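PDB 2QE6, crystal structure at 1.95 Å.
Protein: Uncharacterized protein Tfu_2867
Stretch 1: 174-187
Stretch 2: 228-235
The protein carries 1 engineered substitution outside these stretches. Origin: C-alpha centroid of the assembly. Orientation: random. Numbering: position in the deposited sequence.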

# COMPACT_ATOMS: atom_id res chain seq x y z
N VAL A 174 -0.77 -2.77 17.79
CA VAL A 174 -1.51 -3.72 16.98
C VAL A 174 -0.67 -4.40 15.88
O VAL A 174 -1.08 -5.44 15.39
N VAL A 175 0.48 -3.83 15.49
CA VAL A 175 1.18 -4.26 14.28
C VAL A 175 1.56 -5.76 14.27
O VAL A 175 1.34 -6.45 13.27
N ASP A 176 2.08 -6.28 15.39
CA ASP A 176 2.59 -7.67 15.41
C ASP A 176 1.47 -8.66 15.12
O ASP A 176 1.61 -9.50 14.24
N ARG A 177 0.35 -8.52 15.83
CA ARG A 177 -0.79 -9.40 15.66
C ARG A 177 -1.43 -9.23 14.28
O ARG A 177 -1.87 -10.22 13.65
N VAL A 178 -1.51 -7.99 13.81
CA VAL A 178 -2.21 -7.73 12.53
C VAL A 178 -1.43 -8.31 11.35
O VAL A 178 -1.98 -9.07 10.54
N VAL A 179 -0.14 -7.97 11.24
CA VAL A 179 0.64 -8.45 10.08
C VAL A 179 0.84 -9.97 10.20
O VAL A 179 0.78 -10.67 9.20
N GLY A 180 1.07 -10.44 11.42
CA GLY A 180 1.16 -11.88 11.69
C GLY A 180 -0.06 -12.67 11.26
O GLY A 180 0.07 -13.79 10.77
N ALA A 181 -1.26 -12.13 11.44
CA ALA A 181 -2.47 -12.84 10.99
C ALA A 181 -2.48 -13.04 9.48
O ALA A 181 -2.90 -14.08 8.98
N TYR A 182 -2.07 -12.04 8.73
CA TYR A 182 -2.07 -12.16 7.27
C TYR A 182 -0.95 -13.12 6.81
O TYR A 182 -1.16 -13.87 5.89
N ARG A 183 0.23 -13.07 7.44
CA ARG A 183 1.32 -14.01 7.09
C ARG A 183 0.90 -15.44 7.36
O ARG A 183 1.19 -16.33 6.57
N ASP A 184 0.21 -15.63 8.48
CA ASP A 184 -0.25 -16.94 8.91
C ASP A 184 -1.31 -17.50 7.97
O ASP A 184 -1.35 -18.69 7.78
N ALA A 185 -2.15 -16.64 7.38
CA ALA A 185 -3.16 -17.09 6.39
C ALA A 185 -2.61 -17.70 5.11
O ALA A 185 -3.29 -18.47 4.45
N LEU A 186 -1.40 -17.33 4.75
CA LEU A 186 -0.83 -17.68 3.46
C LEU A 186 -0.25 -19.10 3.38
O LEU A 186 0.32 -19.62 4.33
N ALA A 187 -0.42 -19.70 2.21
CA ALA A 187 0.22 -20.94 1.86
C ALA A 187 1.70 -20.73 1.56
O ALA A 187 2.10 -19.63 1.13
N GLU A 228 11.79 -4.90 8.50
CA GLU A 228 12.18 -6.27 8.15
C GLU A 228 11.54 -7.27 9.09
O GLU A 228 11.10 -8.32 8.68
N ARG A 229 11.48 -6.90 10.36
CA ARG A 229 10.91 -7.76 11.38
C ARG A 229 9.47 -8.14 11.09
O ARG A 229 9.03 -9.22 11.50
N GLN A 230 8.73 -7.27 10.44
CA GLN A 230 7.31 -7.52 10.17
C GLN A 230 7.10 -8.49 9.02
O GLN A 230 5.99 -8.92 8.73
N PHE A 231 8.20 -8.87 8.37
CA PHE A 231 8.20 -9.98 7.43
C PHE A 231 8.33 -11.35 8.15
O PHE A 231 8.24 -12.38 7.51
N GLY A 232 8.54 -11.37 9.47
CA GLY A 232 8.57 -12.63 10.24
C GLY A 232 9.58 -13.59 9.64
O GLY A 232 10.64 -13.18 9.27
N ASP A 233 9.22 -14.86 9.53
CA ASP A 233 10.03 -15.92 8.90
C ASP A 233 10.07 -15.89 7.40
O ASP A 233 10.62 -16.80 6.80
N PHE A 234 9.39 -14.96 6.77
CA PHE A 234 9.37 -14.98 5.31
C PHE A 234 10.79 -14.70 4.79
O PHE A 234 11.56 -14.02 5.42
N GLU A 235 11.13 -15.22 3.62
CA GLU A 235 12.47 -15.01 3.07
C GLU A 235 12.45 -13.81 2.11
O GLU A 235 11.79 -13.86 1.08

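The contact is anchored by Asp176, an exposed residue on the helix of the first stretch whose CA-to-CB bond runs sideways while its carboxylate reaches across. With chi1 in m (-71°), it serves two partners. Its OD2 forms a salt bridge with Arg229, at 2.9 Å from Arg229 NH2, and the carboxylate oxygen lies near the plane of the guanidinium, at its edge. A weak second hydrogen bond runs from Arg229 NH1 to Asp176 OD1 at 3.2 Å. Arg229 makes this reach nearly extended, with chi1, chi2 and chi3 all t. The same OD1 also accepts a nearly straight hydrogen bond from Gln230 NE2, at 2.7 Å. One acid therefore ties down two consecutive residues, and its negative charge accommodates two donors that lie close together, Arg229 NH1 and Gln230 NE2 being 3.1 Å apart.

Gln230 is buried, and chi1 and chi2 both in m fold its amide back toward the helix. The amide nitrogen is taken by Asp176; the amide oxygen is answered by water 1, which donates to Gln230 OE1 at 2.6 Å. That water also donates to the backbone Asp176 O at 2.9 Å and accepts from Arg183 NH1 at 2.8 Å, so a single solvent molecule links the glutamine, a helix carbonyl and an arginine. The rule is plain: a polar side chain can be buried here because both ends of its amide have a partner. Two valines pack against the amide and the main chain of Gln230: Val175, chi1 p, sets CG2 3.7 Å from Gln230 CD, and Val179, chi1 t, brings CG1 to 3.4 Å from the backbone Gln230 O. Both valines point toward the second stretch.

One turn further along the helix, Arg183 also points toward the second stretch and lies across the chain reversal there, with chi1 m, chi2 t and chi3 m. Its NH1 gives a weak hydrogen bond to Gln230 O at 2.8 Å, while NE donates to water 2 at 3.2 Å; that water weakly accepts from Asp233 N at 3.4 Å. Gly232 closes the type I turn that starts at Arg229, and has positive phi, a conformation that favors glycine; its CA covers one face of the guanidinium, 3.9 Å from Arg183 CZ. An ideal CB on this residue would fall 2.6 Å from Arg183 NE, a clash, so backbone conformation and packing both suit the bare residue.

The type II' turn from Phe231 to Phe234 then delivers the apolar end of the contact. The CA-to-CB bond of Phe231 points away, but its carbonyl O sits 3.5 Å from Arg183 CD. Phe234, chi1 m, points toward the helix and offers a ring face to the arginine's aliphatic portion: Arg183 CD stands 4.0 Å from the centroid of the Phe234 ring, close to its normal, in a CH-pi contact. Leu186, chi1 m and chi2 t, closes the edge of that ring, with Leu186 CD1 3.9 Å from Phe234 CE2.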

# COMPACT_ATOMS: atom_id res chain seq x y z
CB VAL A 174 -2.73 -3.09 16.33
CG1 VAL A 174 -3.59 -2.38 17.36
CG2 VAL A 174 -2.32 -2.19 15.16
CB VAL A 175 2.42 -3.39 13.97
CG1 VAL A 175 3.54 -3.59 15.06
CG2 VAL A 175 2.93 -3.67 12.56
CB ASP A 176 3.28 -8.03 16.73
CG ASP A 176 4.63 -7.33 16.90
OD1 ASP A 176 5.20 -6.80 15.92
OD2 ASP A 176 5.12 -7.29 18.03
CB ARG A 177 -1.83 -9.16 16.78
CG ARG A 177 -3.28 -9.56 16.40
CD ARG A 177 -4.35 -9.03 17.39
NE ARG A 177 -4.72 -7.61 17.22
CZ ARG A 177 -5.59 -7.15 16.31
NH1 ARG A 177 -6.19 -7.96 15.44
NH2 ARG A 177 -5.86 -5.84 16.27
CB VAL A 178 -2.55 -6.21 12.34
CG1 VAL A 178 -2.92 -5.91 10.87
CG2 VAL A 178 -3.69 -5.78 13.31
CB VAL A 179 1.97 -7.70 9.87
CG1 VAL A 179 2.71 -8.23 8.60
CG2 VAL A 179 1.67 -6.19 9.72
CB ALA A 181 -3.71 -12.07 11.43
CB TYR A 182 -1.94 -10.76 6.60
CG TYR A 182 -3.13 -9.82 6.86
CD1 TYR A 182 -4.39 -10.11 6.35
CD2 TYR A 182 -2.98 -8.64 7.61
CE1 TYR A 182 -5.49 -9.27 6.57
CE2 TYR A 182 -4.10 -7.78 7.84
CZ TYR A 182 -5.34 -8.13 7.31
OH TYR A 182 -6.46 -7.34 7.50
CB ARG A 183 2.60 -13.73 7.90
CG ARG A 183 3.31 -12.45 7.52
CD ARG A 183 4.73 -12.41 7.97
NE ARG A 183 4.79 -12.86 9.34
CZ ARG A 183 4.74 -12.11 10.42
NH1 ARG A 183 4.66 -10.80 10.35
NH2 ARG A 183 4.77 -12.70 11.61
CB ASP A 184 -0.79 -16.93 10.35
CG ASP A 184 0.30 -16.78 11.39
OD1 ASP A 184 1.49 -16.90 11.05
OD2 ASP A 184 -0.05 -16.51 12.57
CB ALA A 185 -4.13 -15.95 6.02
CB LEU A 186 0.26 -16.66 3.10
CG LEU A 186 -0.26 -15.23 2.86
CD1 LEU A 186 0.95 -14.24 2.87
CD2 LEU A 186 -1.13 -15.18 1.57
CB ALA A 187 -0.46 -21.54 0.62
CB GLU A 228 13.68 -6.48 8.22
CG GLU A 228 14.51 -5.74 7.16
CD GLU A 228 16.04 -5.93 7.36
OE1 GLU A 228 16.40 -7.04 7.86
OE2 GLU A 228 16.83 -5.01 7.03
CB ARG A 229 10.98 -7.05 12.72
CG ARG A 229 10.61 -7.86 13.91
CD ARG A 229 10.82 -7.04 15.19
NE ARG A 229 9.88 -7.56 16.17
CZ ARG A 229 8.69 -7.03 16.45
NH1 ARG A 229 8.28 -5.91 15.88
NH2 ARG A 229 7.93 -7.62 17.36
CB GLN A 230 6.56 -6.21 9.94
CG GLN A 230 6.44 -5.36 11.22
CD GLN A 230 5.76 -6.07 12.32
OE1 GLN A 230 4.85 -6.88 12.08
NE2 GLN A 230 6.20 -5.81 13.57
CB PHE A 231 9.30 -9.77 6.38
CG PHE A 231 9.02 -8.63 5.42
CD1 PHE A 231 9.39 -7.34 5.74
CD2 PHE A 231 8.34 -8.84 4.24
CE1 PHE A 231 9.09 -6.28 4.89
CE2 PHE A 231 8.05 -7.79 3.37
CZ PHE A 231 8.43 -6.52 3.69
CB ASP A 233 9.40 -17.31 9.14
CG ASP A 233 9.33 -17.70 10.59
OD1 ASP A 233 10.12 -17.15 11.41
OD2 ASP A 233 8.48 -18.58 10.88
CB PHE A 234 8.37 -13.95 4.77
CG PHE A 234 6.93 -14.39 4.81
CD1 PHE A 234 6.45 -15.23 5.81
CD2 PHE A 234 6.03 -13.89 3.87
CE1 PHE A 234 5.10 -15.59 5.83
CE2 PHE A 234 4.69 -14.25 3.89
CZ PHE A 234 4.22 -15.08 4.88
CB GLU A 235 12.92 -16.26 2.34
CG GLU A 235 14.27 -16.16 1.69
CD GLU A 235 14.68 -17.44 1.04
OE1 GLU A 235 14.20 -17.73 -0.09
OE2 GLU A 235 15.46 -18.16 1.68
O HOH W 1 3.99 -9.31 12.68
O HOH W 2 5.98 -15.80 9.61